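Local coordinates for fructuronate-tagaturonate epimerase UxaE from Cohnella laeviribosi in complex with 1 glycerol (Cohnella laeviribosi, PDB 6IL9), which catalyses the epimerisation that interconverts fructuronate and tagaturonate, in a TIM barrel that carries a zinc ion, at residues E269-D273 and L340-S344; K89-G95 and G361-T367; L181-Q186 and F250-I254; A86-Q90 and V296-S300. One frame throughout, in Å; residues are numbered along the deposited sequence.

Interaction 1 (E269-D273 and L340-S344). With ZN (zinc ion), chain C.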
loop_
_atom_site.group_PDB
_atom_site.type_symbol
_atom_site.label_atom_id
_atom_site.label_comp_id
_atom_site.label_asym_id
_atom_site.label_seq_id
_atom_site.Cartn_x
_atom_site.Cartn_y
_atom_site.Cartn_z
ATOM N N GLU A 269 -4.219 0.365 11.777
ATOM C CA GLU A 269 -3.758 -0.982 11.464
ATOM C C GLU A 269 -2.540 -1.305 12.311
ATOM O O GLU A 269 -1.618 -0.492 12.409
ATOM C CB GLU A 269 -3.397 -1.133 9.980
ATOM C CG GLU A 269 -2.662 -2.444 9.715
ATOM C CD GLU A 269 -2.592 -2.821 8.250
ATOM O OE1 GLU A 269 -1.483 -2.744 7.683
ATOM O OE2 GLU A 269 -3.629 -3.216 7.669
ATOM N N ILE A 270 -2.540 -2.478 12.932
ATOM C CA ILE A 270 -1.389 -2.946 13.691
ATOM C C ILE A 270 -0.643 -3.949 12.824
ATOM O O ILE A 270 -1.219 -4.944 12.371
ATOM C CB ILE A 270 -1.811 -3.553 15.034
ATOM C CG1 ILE A 270 -2.375 -2.442 15.923
ATOM C CG2 ILE A 270 -0.612 -4.221 15.699
ATOM C CD1 ILE A 270 -3.327 -2.931 16.968
ATOM N N SER A 271 0.636 -3.687 12.585
ATOM C CA SER A 271 1.434 -4.495 11.672
ATOM C C SER A 271 2.528 -5.199 12.456
ATOM O O SER A 271 3.327 -4.554 13.146
ATOM C CB SER A 271 2.005 -3.630 10.547
ATOM O OG SER A 271 3.213 -4.161 10.028
ATOM N N ILE A 272 2.541 -6.526 12.376
ATOM C CA ILE A 272 3.632 -7.320 12.923
ATOM C C ILE A 272 4.028 -8.351 11.870
ATOM O O ILE A 272 4.434 -9.468 12.203
ATOM C CB ILE A 272 3.236 -7.981 14.259
ATOM C CG1 ILE A 272 1.934 -8.773 14.114
ATOM C CG2 ILE A 272 3.089 -6.931 15.361
ATOM C CD1 ILE A 272 1.475 -9.419 15.379
ATOM N N ASP A 273 3.919 -7.973 10.590
ATOM C CA ASP A 273 4.145 -8.912 9.497
ATOM C C ASP A 273 5.600 -8.988 9.062
ATOM O O ASP A 273 5.959 -9.917 8.330
ATOM C CB ASP A 273 3.280 -8.552 8.286
ATOM C CG ASP A 273 3.651 -7.229 7.683
ATOM O OD1 ASP A 273 3.235 -6.184 8.236
ATOM O OD2 ASP A 273 4.356 -7.234 6.654
ATOM N N LEU A 340 -8.494 -9.002 9.161
ATOM C CA LEU A 340 -7.145 -9.431 8.813
ATOM C C LEU A 340 -6.598 -8.583 7.679
ATOM O O LEU A 340 -7.311 -8.251 6.724
ATOM C CB LEU A 340 -7.140 -10.897 8.388
ATOM C CG LEU A 340 -7.433 -11.933 9.458
ATOM C CD1 LEU A 340 -7.305 -13.321 8.820
ATOM C CD2 LEU A 340 -6.487 -11.776 10.629
ATOM N N SER A 341 -5.315 -8.243 7.781
ATOM C CA SER A 341 -4.606 -7.485 6.756
ATOM C C SER A 341 -3.492 -8.341 6.174
ATOM O O SER A 341 -2.692 -8.915 6.922
ATOM C CB SER A 341 -4.032 -6.199 7.344
ATOM O OG SER A 341 -3.434 -5.431 6.321
ATOM N N ILE A 342 -3.435 -8.414 4.847
ATOM C CA ILE A 342 -2.445 -9.215 4.129
ATOM C C ILE A 342 -1.421 -8.266 3.528
ATOM O O ILE A 342 -1.715 -7.575 2.547
ATOM C CB ILE A 342 -3.090 -10.068 3.024
ATOM C CG1 ILE A 342 -4.390 -10.731 3.499
ATOM C CG2 ILE A 342 -2.082 -11.085 2.485
ATOM C CD1 ILE A 342 -4.211 -11.733 4.600
ATOM N N HIS A 343 -0.214 -8.244 4.088
ATOM C CA HIS A 343 0.870 -7.463 3.508
ATOM C C HIS A 343 1.642 -8.285 2.482
ATOM O O HIS A 343 1.521 -9.512 2.419
ATOM C CB HIS A 343 1.792 -6.945 4.605
ATOM C CG HIS A 343 1.182 -5.830 5.395
ATOM N ND1 HIS A 343 1.892 -4.728 5.817
ATOM C CD2 HIS A 343 -0.092 -5.624 5.796
ATOM C CE1 HIS A 343 1.095 -3.912 6.482
ATOM N NE2 HIS A 343 -0.114 -4.437 6.489
ATOM N N SER A 344 2.434 -7.588 1.656
ATOM C CA SER A 344 3.084 -8.224 0.500
ATOM C C SER A 344 2.074 -9.065 -0.274
ATOM O O SER A 344 2.364 -10.184 -0.711
ATOM C CB SER A 344 4.277 -9.079 0.927
ATOM O OG SER A 344 5.186 -8.317 1.692
HETATM ZN ZN ZN C . 4.133 -4.982 5.867
HETATM O O HOH W 1 5.097 -8.807 4.467
HETATM O O HOH W 2 5.112 -5.307 3.811
#

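Interaction 2 (K89-G95 and G361-T367)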
loop_
_atom_site.group_PDB
_atom_site.type_symbol
_atom_site.label_atom_id
_atom_site.label_comp_id
_atom_site.label_asym_id
_atom_site.label_seq_id
_atom_site.Cartn_x
_atom_site.Cartn_y
_atom_site.Cartn_z
ATOM N N LYS A 89 -14.369 -0.887 9.746
ATOM C CA LYS A 89 -13.840 -2.245 9.667
ATOM C C LYS A 89 -14.829 -3.276 9.122
ATOM O O LYS A 89 -14.537 -4.479 9.183
ATOM C CB LYS A 89 -13.314 -2.675 11.045
ATOM C CG LYS A 89 -14.334 -2.596 12.166
ATOM C CD LYS A 89 -13.669 -2.698 13.543
ATOM C CE LYS A 89 -13.318 -1.329 14.071
ATOM N NZ LYS A 89 -12.714 -1.409 15.431
ATOM N N GLN A 90 -15.963 -2.860 8.555
ATOM C CA GLN A 90 -16.994 -3.798 8.108
ATOM C C GLN A 90 -17.168 -3.844 6.593
ATOM O O GLN A 90 -18.287 -3.938 6.085
ATOM C CB GLN A 90 -18.333 -3.471 8.757
ATOM C CG GLN A 90 -18.513 -4.154 10.071
ATOM C CD GLN A 90 -18.324 -5.647 9.970
ATOM O OE1 GLN A 90 -18.883 -6.324 9.089
ATOM N NE2 GLN A 90 -17.512 -6.175 10.865
ATOM N N SER A 91 -16.069 -3.808 5.851
ATOM C CA SER A 91 -16.137 -3.847 4.397
ATOM C C SER A 91 -14.799 -4.356 3.885
ATOM O O SER A 91 -13.873 -4.615 4.660
ATOM C CB SER A 91 -16.461 -2.468 3.814
ATOM O OG SER A 91 -15.481 -1.525 4.223
ATOM N N ALA A 92 -14.707 -4.508 2.570
ATOM C CA ALA A 92 -13.458 -4.904 1.930
ATOM C C ALA A 92 -12.669 -3.671 1.497
ATOM O O ALA A 92 -13.242 -2.695 1.012
ATOM C CB ALA A 92 -13.742 -5.786 0.717
ATOM N N THR A 93 -11.348 -3.716 1.688
ATOM C CA THR A 93 -10.467 -2.642 1.243
ATOM C C THR A 93 -9.252 -3.247 0.551
ATOM O O THR A 93 -8.805 -4.350 0.883
ATOM C CB THR A 93 -10.004 -1.725 2.421
ATOM O OG1 THR A 93 -9.504 -2.528 3.504
ATOM C CG2 THR A 93 -11.166 -0.841 2.951
ATOM N N ILE A 94 -8.725 -2.531 -0.438
ATOM C CA ILE A 94 -7.483 -2.953 -1.076
ATOM C C ILE A 94 -6.524 -1.774 -1.065
ATOM O O ILE A 94 -6.912 -0.649 -1.406
ATOM C CB ILE A 94 -7.702 -3.487 -2.505
ATOM C CG1 ILE A 94 -6.347 -3.882 -3.096
ATOM C CG2 ILE A 94 -8.447 -2.471 -3.387
ATOM C CD1 ILE A 94 -6.420 -4.853 -4.265
ATOM N N GLY A 95 -5.286 -2.028 -0.646
ATOM C CA GLY A 95 -4.261 -1.001 -0.665
ATOM C C GLY A 95 -3.609 -0.992 -2.030
ATOM O O GLY A 95 -3.126 -2.026 -2.499
ATOM N N GLY A 361 -15.112 -12.119 2.895
ATOM C CA GLY A 361 -14.953 -10.932 2.080
ATOM C C GLY A 361 -14.582 -9.676 2.835
ATOM O O GLY A 361 -14.563 -8.592 2.232
ATOM N N ARG A 362 -14.289 -9.782 4.129
ATOM C CA ARG A 362 -14.005 -8.638 4.998
ATOM C C ARG A 362 -12.520 -8.647 5.358
ATOM O O ARG A 362 -12.112 -9.220 6.370
ATOM C CB ARG A 362 -14.861 -8.716 6.256
ATOM C CG ARG A 362 -14.826 -7.468 7.100
ATOM C CD ARG A 362 -15.703 -7.658 8.323
ATOM N NE ARG A 362 -15.147 -8.617 9.279
ATOM C CZ ARG A 362 -14.437 -8.266 10.346
ATOM N NH1 ARG A 362 -14.177 -6.977 10.570
ATOM N NH2 ARG A 362 -13.982 -9.197 11.177
ATOM N N PHE A 363 -11.714 -7.999 4.530
ATOM C CA PHE A 363 -10.268 -8.095 4.643
ATOM C C PHE A 363 -9.664 -6.776 4.207
ATOM O O PHE A 363 -10.341 -5.918 3.639
ATOM C CB PHE A 363 -9.723 -9.238 3.763
ATOM C CG PHE A 363 -10.141 -9.125 2.303
ATOM C CD1 PHE A 363 -9.593 -8.154 1.467
ATOM C CD2 PHE A 363 -11.081 -9.998 1.771
ATOM C CE1 PHE A 363 -9.999 -8.042 0.134
ATOM C CE2 PHE A 363 -11.487 -9.900 0.426
ATOM C CZ PHE A 363 -10.947 -8.928 -0.390
ATOM N N HIS A 364 -8.368 -6.637 4.469
ATOM C CA HIS A 364 -7.523 -5.668 3.793
ATOM C C HIS A 364 -6.375 -6.425 3.141
ATOM O O HIS A 364 -5.757 -7.280 3.778
ATOM C CB HIS A 364 -6.971 -4.618 4.765
ATOM C CG HIS A 364 -6.269 -3.497 4.075
ATOM N ND1 HIS A 364 -6.918 -2.649 3.208
ATOM C CD2 HIS A 364 -4.972 -3.099 4.093
ATOM C CE1 HIS A 364 -6.061 -1.767 2.727
ATOM N NE2 HIS A 364 -4.871 -2.016 3.249
ATOM N N VAL A 365 -6.096 -6.112 1.875
ATOM C CA VAL A 365 -4.937 -6.649 1.166
ATOM C C VAL A 365 -4.125 -5.470 0.653
ATOM O O VAL A 365 -4.693 -4.544 0.067
ATOM C CB VAL A 365 -5.358 -7.565 0.005
ATOM C CG1 VAL A 365 -4.144 -7.963 -0.831
ATOM C CG2 VAL A 365 -6.080 -8.807 0.536
ATOM N N LYS A 366 -2.803 -5.498 0.866
ATOM C CA LYS A 366 -1.937 -4.408 0.418
ATOM C C LYS A 366 -1.097 -4.824 -0.781
ATOM O O LYS A 366 -0.564 -5.939 -0.826
ATOM C CB LYS A 366 -0.998 -3.932 1.533
ATOM C CG LYS A 366 -1.709 -3.270 2.675
ATOM C CD LYS A 366 -0.774 -2.334 3.441
ATOM C CE LYS A 366 -1.480 -1.874 4.705
ATOM N NZ LYS A 366 -0.655 -0.904 5.473
ATOM N N THR A 367 -1.009 -3.922 -1.756
ATOM C CA THR A 367 -0.109 -4.020 -2.899
ATOM C C THR A 367 0.641 -2.704 -3.052
ATOM O O THR A 367 0.199 -1.648 -2.575
ATOM C CB THR A 367 -0.846 -4.307 -4.224
ATOM O OG1 THR A 367 -1.496 -3.111 -4.680
ATOM C CG2 THR A 367 -1.871 -5.420 -4.059
#

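Interaction 3 (L181-Q186 and F250-I254)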
loop_
_atom_site.group_PDB
_atom_site.type_symbol
_atom_site.label_atom_id
_atom_site.label_comp_id
_atom_site.label_asym_id
_atom_site.label_seq_id
_atom_site.Cartn_x
_atom_site.Cartn_y
_atom_site.Cartn_z
ATOM N N LEU A 181 0.799 0.945 12.021
ATOM C CA LEU A 181 1.847 0.962 13.043
ATOM C C LEU A 181 2.693 -0.296 12.914
ATOM O O LEU A 181 2.245 -1.400 13.250
ATOM C CB LEU A 181 1.257 1.065 14.450
ATOM C CG LEU A 181 2.322 1.260 15.541
ATOM C CD1 LEU A 181 3.008 2.594 15.330
ATOM C CD2 LEU A 181 1.692 1.194 16.932
ATOM N N ASP A 182 3.924 -0.120 12.447
ATOM C CA ASP A 182 4.906 -1.191 12.398
ATOM C C ASP A 182 5.445 -1.423 13.802
ATOM O O ASP A 182 6.123 -0.551 14.363
ATOM C CB ASP A 182 6.012 -0.802 11.419
ATOM C CG ASP A 182 6.958 -1.943 11.098
ATOM O OD1 ASP A 182 7.118 -2.859 11.937
ATOM O OD2 ASP A 182 7.541 -1.917 9.987
ATOM N N CYS A 183 5.149 -2.597 14.372
ATOM C CA CYS A 183 5.587 -2.963 15.715
ATOM C C CYS A 183 6.696 -4.011 15.693
ATOM O O CYS A 183 6.954 -4.660 16.711
ATOM C CB CYS A 183 4.400 -3.458 16.544
ATOM S SG CYS A 183 3.096 -2.221 16.697
ATOM N N SER A 184 7.357 -4.182 14.544
ATOM C CA SER A 184 8.371 -5.224 14.414
ATOM C C SER A 184 9.576 -4.965 15.309
ATOM O O SER A 184 10.186 -5.914 15.812
ATOM C CB SER A 184 8.810 -5.347 12.951
ATOM O OG SER A 184 9.526 -4.197 12.524
ATOM N N GLU A 185 9.935 -3.700 15.530
ATOM C CA GLU A 185 11.120 -3.411 16.333
ATOM C C GLU A 185 10.900 -3.667 17.819
ATOM O O GLU A 185 11.877 -3.821 18.565
ATOM C CB GLU A 185 11.565 -1.966 16.107
ATOM C CG GLU A 185 11.996 -1.701 14.675
ATOM C CD GLU A 185 12.972 -0.551 14.553
ATOM O OE1 GLU A 185 13.334 -0.216 13.405
ATOM O OE2 GLU A 185 13.375 0.014 15.596
ATOM N N GLN A 186 9.650 -3.715 18.272
ATOM C CA GLN A 186 9.367 -3.997 19.671
ATOM C C GLN A 186 9.228 -5.484 19.956
ATOM O O GLN A 186 9.250 -5.881 21.125
ATOM C CB GLN A 186 8.092 -3.266 20.104
ATOM C CG GLN A 186 8.284 -1.774 20.370
ATOM C CD GLN A 186 8.261 -0.924 19.103
ATOM O OE1 GLN A 186 7.912 -1.397 18.024
ATOM N NE2 GLN A 186 8.650 0.339 19.236
ATOM N N PHE A 250 3.447 -0.649 23.247
ATOM C CA PHE A 250 3.699 0.359 22.225
ATOM C C PHE A 250 2.436 0.649 21.424
ATOM O O PHE A 250 2.148 1.809 21.113
ATOM C CB PHE A 250 4.839 -0.117 21.316
ATOM C CG PHE A 250 5.192 0.843 20.208
ATOM C CD1 PHE A 250 5.639 2.128 20.491
ATOM C CD2 PHE A 250 5.104 0.443 18.882
ATOM C CE1 PHE A 250 5.973 3.007 19.471
ATOM C CE2 PHE A 250 5.432 1.316 17.852
ATOM C CZ PHE A 250 5.861 2.602 18.147
ATOM N N MET A 251 1.673 -0.397 21.087
ATOM C CA MET A 251 0.384 -0.213 20.427
ATOM C C MET A 251 -0.528 0.690 21.252
ATOM O O MET A 251 -1.122 1.644 20.733
ATOM C CB MET A 251 -0.287 -1.577 20.199
ATOM C CG MET A 251 0.436 -2.543 19.260
ATOM S SD MET A 251 -0.113 -4.288 19.417
ATOM C CE MET A 251 1.305 -5.095 18.682
ATOM N N ILE A 252 -0.662 0.387 22.543
ATOM C CA ILE A 252 -1.559 1.152 23.402
ATOM C C ILE A 252 -1.093 2.600 23.499
ATOM O O ILE A 252 -1.902 3.531 23.434
ATOM C CB ILE A 252 -1.650 0.500 24.792
ATOM C CG1 ILE A 252 -2.305 -0.878 24.677
ATOM C CG2 ILE A 252 -2.434 1.393 25.748
ATOM C CD1 ILE A 252 -1.944 -1.823 25.816
ATOM N N TYR A 253 0.215 2.802 23.666
ATOM C CA TYR A 253 0.773 4.143 23.823
ATOM C C TYR A 253 0.488 5.006 22.600
ATOM O O TYR A 253 0.070 6.166 22.721
ATOM C CB TYR A 253 2.277 4.027 24.072
ATOM C CG TYR A 253 3.086 5.293 23.862
ATOM C CD1 TYR A 253 3.094 6.304 24.821
ATOM C CD2 TYR A 253 3.871 5.457 22.722
ATOM C CE1 TYR A 253 3.858 7.454 24.642
ATOM C CE2 TYR A 253 4.631 6.607 22.529
ATOM C CZ TYR A 253 4.616 7.601 23.492
ATOM O OH TYR A 253 5.369 8.741 23.311
ATOM N N ILE A 254 0.700 4.448 21.410
ATOM C CA ILE A 254 0.433 5.188 20.177
ATOM C C ILE A 254 -1.061 5.449 20.025
ATOM O O ILE A 254 -1.483 6.557 19.661
ATOM C CB ILE A 254 1.001 4.419 18.968
ATOM C CG1 ILE A 254 2.539 4.374 19.013
ATOM C CG2 ILE A 254 0.499 5.020 17.667
ATOM C CD1 ILE A 254 3.214 5.743 19.052
#

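Interaction 4 (A86-Q90 and V296-S300)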
loop_
_atom_site.group_PDB
_atom_site.type_symbol
_atom_site.label_atom_id
_atom_site.label_comp_id
_atom_site.label_asym_id
_atom_site.label_seq_id
_atom_site.Cartn_x
_atom_site.Cartn_y
_atom_site.Cartn_z
ATOM N N ALA A 86 -11.808 7.715 5.957
ATOM C CA ALA A 86 -11.732 6.431 6.633
ATOM C C ALA A 86 -12.935 5.579 6.250
ATOM O O ALA A 86 -13.961 6.089 5.802
ATOM C CB ALA A 86 -11.692 6.627 8.146
ATOM N N PHE A 87 -12.808 4.258 6.435
ATOM C CA PHE A 87 -13.872 3.347 6.027
ATOM C C PHE A 87 -14.445 2.501 7.154
ATOM O O PHE A 87 -15.516 1.908 6.968
ATOM C CB PHE A 87 -13.375 2.412 4.913
ATOM C CG PHE A 87 -13.189 3.118 3.611
ATOM C CD1 PHE A 87 -14.290 3.574 2.906
ATOM C CD2 PHE A 87 -11.918 3.390 3.131
ATOM C CE1 PHE A 87 -14.128 4.268 1.709
ATOM C CE2 PHE A 87 -11.747 4.087 1.946
ATOM C CZ PHE A 87 -12.844 4.515 1.236
ATOM N N GLY A 88 -13.787 2.419 8.296
ATOM C CA GLY A 88 -14.236 1.491 9.323
ATOM C C GLY A 88 -13.921 0.058 8.919
ATOM O O GLY A 88 -13.306 -0.209 7.891
ATOM N N LYS A 89 -14.369 -0.887 9.746
ATOM C CA LYS A 89 -13.840 -2.245 9.667
ATOM C C LYS A 89 -14.829 -3.276 9.122
ATOM O O LYS A 89 -14.537 -4.479 9.183
ATOM C CB LYS A 89 -13.314 -2.675 11.045
ATOM C CG LYS A 89 -14.334 -2.596 12.166
ATOM C CD LYS A 89 -13.669 -2.698 13.543
ATOM C CE LYS A 89 -13.318 -1.329 14.071
ATOM N NZ LYS A 89 -12.714 -1.409 15.431
ATOM N N GLN A 90 -15.963 -2.860 8.555
ATOM C CA GLN A 90 -16.994 -3.798 8.108
ATOM C C GLN A 90 -17.168 -3.844 6.593
ATOM O O GLN A 90 -18.287 -3.938 6.085
ATOM C CB GLN A 90 -18.333 -3.471 8.757
ATOM C CG GLN A 90 -18.513 -4.154 10.071
ATOM C CD GLN A 90 -18.324 -5.647 9.970
ATOM O OE1 GLN A 90 -18.883 -6.324 9.089
ATOM N NE2 GLN A 90 -17.512 -6.175 10.865
ATOM N N VAL A 296 -8.632 -0.161 22.822
ATOM C CA VAL A 296 -7.997 0.234 21.567
ATOM C C VAL A 296 -8.938 -0.098 20.414
ATOM O O VAL A 296 -9.509 -1.193 20.362
ATOM C CB VAL A 296 -6.641 -0.467 21.401
ATOM C CG1 VAL A 296 -6.075 -0.198 20.005
ATOM C CG2 VAL A 296 -5.658 -0.001 22.492
ATOM N N ASP A 297 -9.096 0.851 19.482
ATOM C CA ASP A 297 -9.995 0.715 18.334
ATOM C C ASP A 297 -9.162 0.283 17.131
ATOM O O ASP A 297 -8.414 1.083 16.571
ATOM C CB ASP A 297 -10.711 2.037 18.060
ATOM C CG ASP A 297 -11.720 1.950 16.927
ATOM O OD1 ASP A 297 -12.093 0.833 16.515
ATOM O OD2 ASP A 297 -12.158 3.024 16.454
ATOM N N ILE A 298 -9.282 -0.983 16.751
ATOM C CA ILE A 298 -8.427 -1.583 15.729
ATOM C C ILE A 298 -9.213 -1.698 14.431
ATOM O O ILE A 298 -10.323 -2.238 14.424
ATOM C CB ILE A 298 -7.930 -2.966 16.186
ATOM C CG1 ILE A 298 -7.273 -2.857 17.573
ATOM C CG2 ILE A 298 -7.005 -3.579 15.144
ATOM C CD1 ILE A 298 -6.925 -4.206 18.201
ATOM N N PHE A 299 -8.626 -1.219 13.322
ATOM C CA PHE A 299 -9.189 -1.449 11.993
ATOM C C PHE A 299 -8.764 -2.811 11.469
ATOM O O PHE A 299 -9.596 -3.599 10.996
ATOM C CB PHE A 299 -8.742 -0.317 11.048
ATOM C CG PHE A 299 -8.937 -0.591 9.568
ATOM C CD1 PHE A 299 -10.146 -0.306 8.941
ATOM C CD2 PHE A 299 -7.875 -1.051 8.791
ATOM C CE1 PHE A 299 -10.298 -0.512 7.561
ATOM C CE2 PHE A 299 -8.027 -1.276 7.432
ATOM C CZ PHE A 299 -9.236 -1.003 6.815
ATOM N N SER A 300 -7.475 -3.129 11.598
ATOM C CA SER A 300 -6.965 -4.374 11.049
ATOM C C SER A 300 -5.714 -4.796 11.800
ATOM O O SER A 300 -5.058 -3.987 12.467
ATOM C CB SER A 300 -6.673 -4.234 9.548
ATOM O OG SER A 300 -5.630 -3.297 9.357
#

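Interaction 1 (E269-D273 and L340-S344)
H343 is held at both nitrogens of its ring. ND1 binds the zinc ion at 2.3 Å, and NE2 donates to E269 OE1 in a very short hydrogen bond of 2.5 Å. E269 reaches H343 from the direction opposite to that in which the histidine side chain extends. Its OE1 lies at the ring edge, near the ring plane, but the carboxylate is turned 44° from that plane. The glutamate can span the gap because its chain is stretched out, with CG trans to the backbone N (chi1 169°). Its other oxygen, OE2, accepts a hydrogen bond from S341 OG at 2.6 Å, and this donor stands above the carboxylate plane. The two bonds together should fix the rotation of the carboxylate, and through NE2 this probably helps to set the ring for the metal.

D273 approaches H343 differently. Its side chain crosses the histidine at about a right angle, with OD1 over one face of the ring. OD2 is the zinc ligand, at 2.4 Å, and OD1 accepts from S271 OG at 2.7 Å, nearly along the C-O axis. A water links D273 OD2 to S344 OG, while a second water, 2.3 Å away, ligates the zinc ion. H161 completes the protein part of the metal site.

E269 OE1 also forms a salt bridge with K366, and OE2 receives a bond from S300. Strands 267-271 and 339-342 are not direct neighbours in the barrel. Strand 300-302 runs between them, and strands 178-182 and 363-367 flank the pair.

Interaction 2 (K89-G95 and G361-T367)
This contact closes the TIM barrel: strand 93-95, from the first barrel strand, pairs in parallel with strand 363-367 of the eighth. T93 N donates to F363 O at 3.1 Å, and G95 N donates to V365 O at 2.7 Å. The return bond from V365 N to T93 O is weak. At the end of the pairing G95 O accepts two donors, T367 N and T367 OG1, the hydroxyl in the carbonyl plane on a lone pair at 2.9 Å.

T93 and H364 lie on the same face of the sheet and cross at about a right angle. T93 OG1 meets H364 ND1 at the ring edge, 2.6 Å away, in a hydrogen bond that either could donate. T93 OG1 is also hydrogen-bonded to K339. Before the strands, R362 bends at chi3 (70°). Its NH1 then donates in the guanidinium plane to K89 O at 2.9 Å, while the Q90 amide lies over one guanidinium face, the two planes 14° apart. R362 also forms a salt bridge with D334.

Strand 117-124 borders this pair beside strand 93-96, and strand 339-342 does so beside strand 363-367. Helix 469-487 packs on I94, F363 and V365.

Interaction 3 (L181-Q186 and F250-I254)
F250 is packed on both faces of its ring, and Q186 supplies one of them. The Q186 amide stacks on the ring with the planes 13° apart, and NE2 sits 3.4 Å above the ring plane, over its centre. The glutamine chain bends at chi2 (82°), which lays the amide across the phenylalanine. The opposite face carries I254 CG1, from the same helix and offset toward the rim. Close as this stack is, it forms the solvent side of the contact, for Q186 and F250 are both partly exposed.

The buried side lies deeper, where L181 and C183 meet the helix. L181 CD1 is 3.7 Å from F250 CE2, while its other methyl, CD2, is 3.9 Å from I254 CB. C183 SG lies at the edge of the F250 ring, near its plane, 5.3 Å from the centroid. It also touches M251 CG at 3.7 Å, and the extended methionine chain carries CE alongside the same sulfur.

D182 turns away from the helix. Its OD1 accepts from S184 N, an Asx turn just after the strand, and also from S184 OG. Its OD2 is hydrogen-bonded to the zinc ligand H161.

Helix 281-293 covers M251, and helix 165-173 adds I168 against L181 and I254. Apolar packing of an outer helix against a barrel strand and the loop leaving it is characteristic of the TIM-barrel fold.

Interaction 4 (A86-Q90 and V296-S300)
A salt bridge and an aromatic edge contact join two loops that lead into the barrel, one before strand 93-96 and one before strand 300-302. K89 carries the polar half. Its NZ meets D297 OD1 at 2.6 Å, almost in line with the CG-OD1 bond. The same NZ donates to the backbone oxygen I298 O at 2.7 Å, this time from above the carbonyl plane. Two acceptors therefore grip the ammonium group. The lysine chain bends at chi3 (91°), and its last carbons pass close to the I298 carbonyl, with CE 3.1 Å from I298 O. D297 is exposed, so the salt bridge lies toward the outside of the contact.

F299 forms the buried half. G88 O lies at the edge of the F299 ring, in its plane, 3.0 Å from CE1. The ring is sent toward this loop by a chi1 of 165°, which sets CG trans to the backbone N. K89 CB lies 3.8 Å from F299 O.

In a TIM barrel the loops entering the strands lie at the N-terminal end, away from the active-site end. This contact is there, with the F299 side chain about 13 Å from the zinc ion.

D267, at the start of strand 267-271, accepts hydrogen bonds from the backbone N of both F87 and G88. The F87 ring stacks with H117. V296 and I298 pack against L291 of helix 281-293, and V296 also meets I252 and Y255 of helix 234-259.

Overall arrangement
All four contacts belong to one TIM barrel. Interaction 1 holds the zinc site, and interaction 2 lies beside it, with centres about 11 Å apart. They are joined by probable backbone hydrogen bonds between neighbouring strands, such as I342 N to H364 O at 2.8 Å. Interaction 3 shares the sheet with interaction 1 through E269 O and L181 N, 2.8 Å apart. Interaction 4 reaches the metal site indirectly: S300 OG is 2.6 Å from E269 OE2. It also shares K89 and Q90 with interaction 2, and T93 OG1 packs on F299 CZ. Interactions 2 and 3 do not touch, with centres about 21 Å apart.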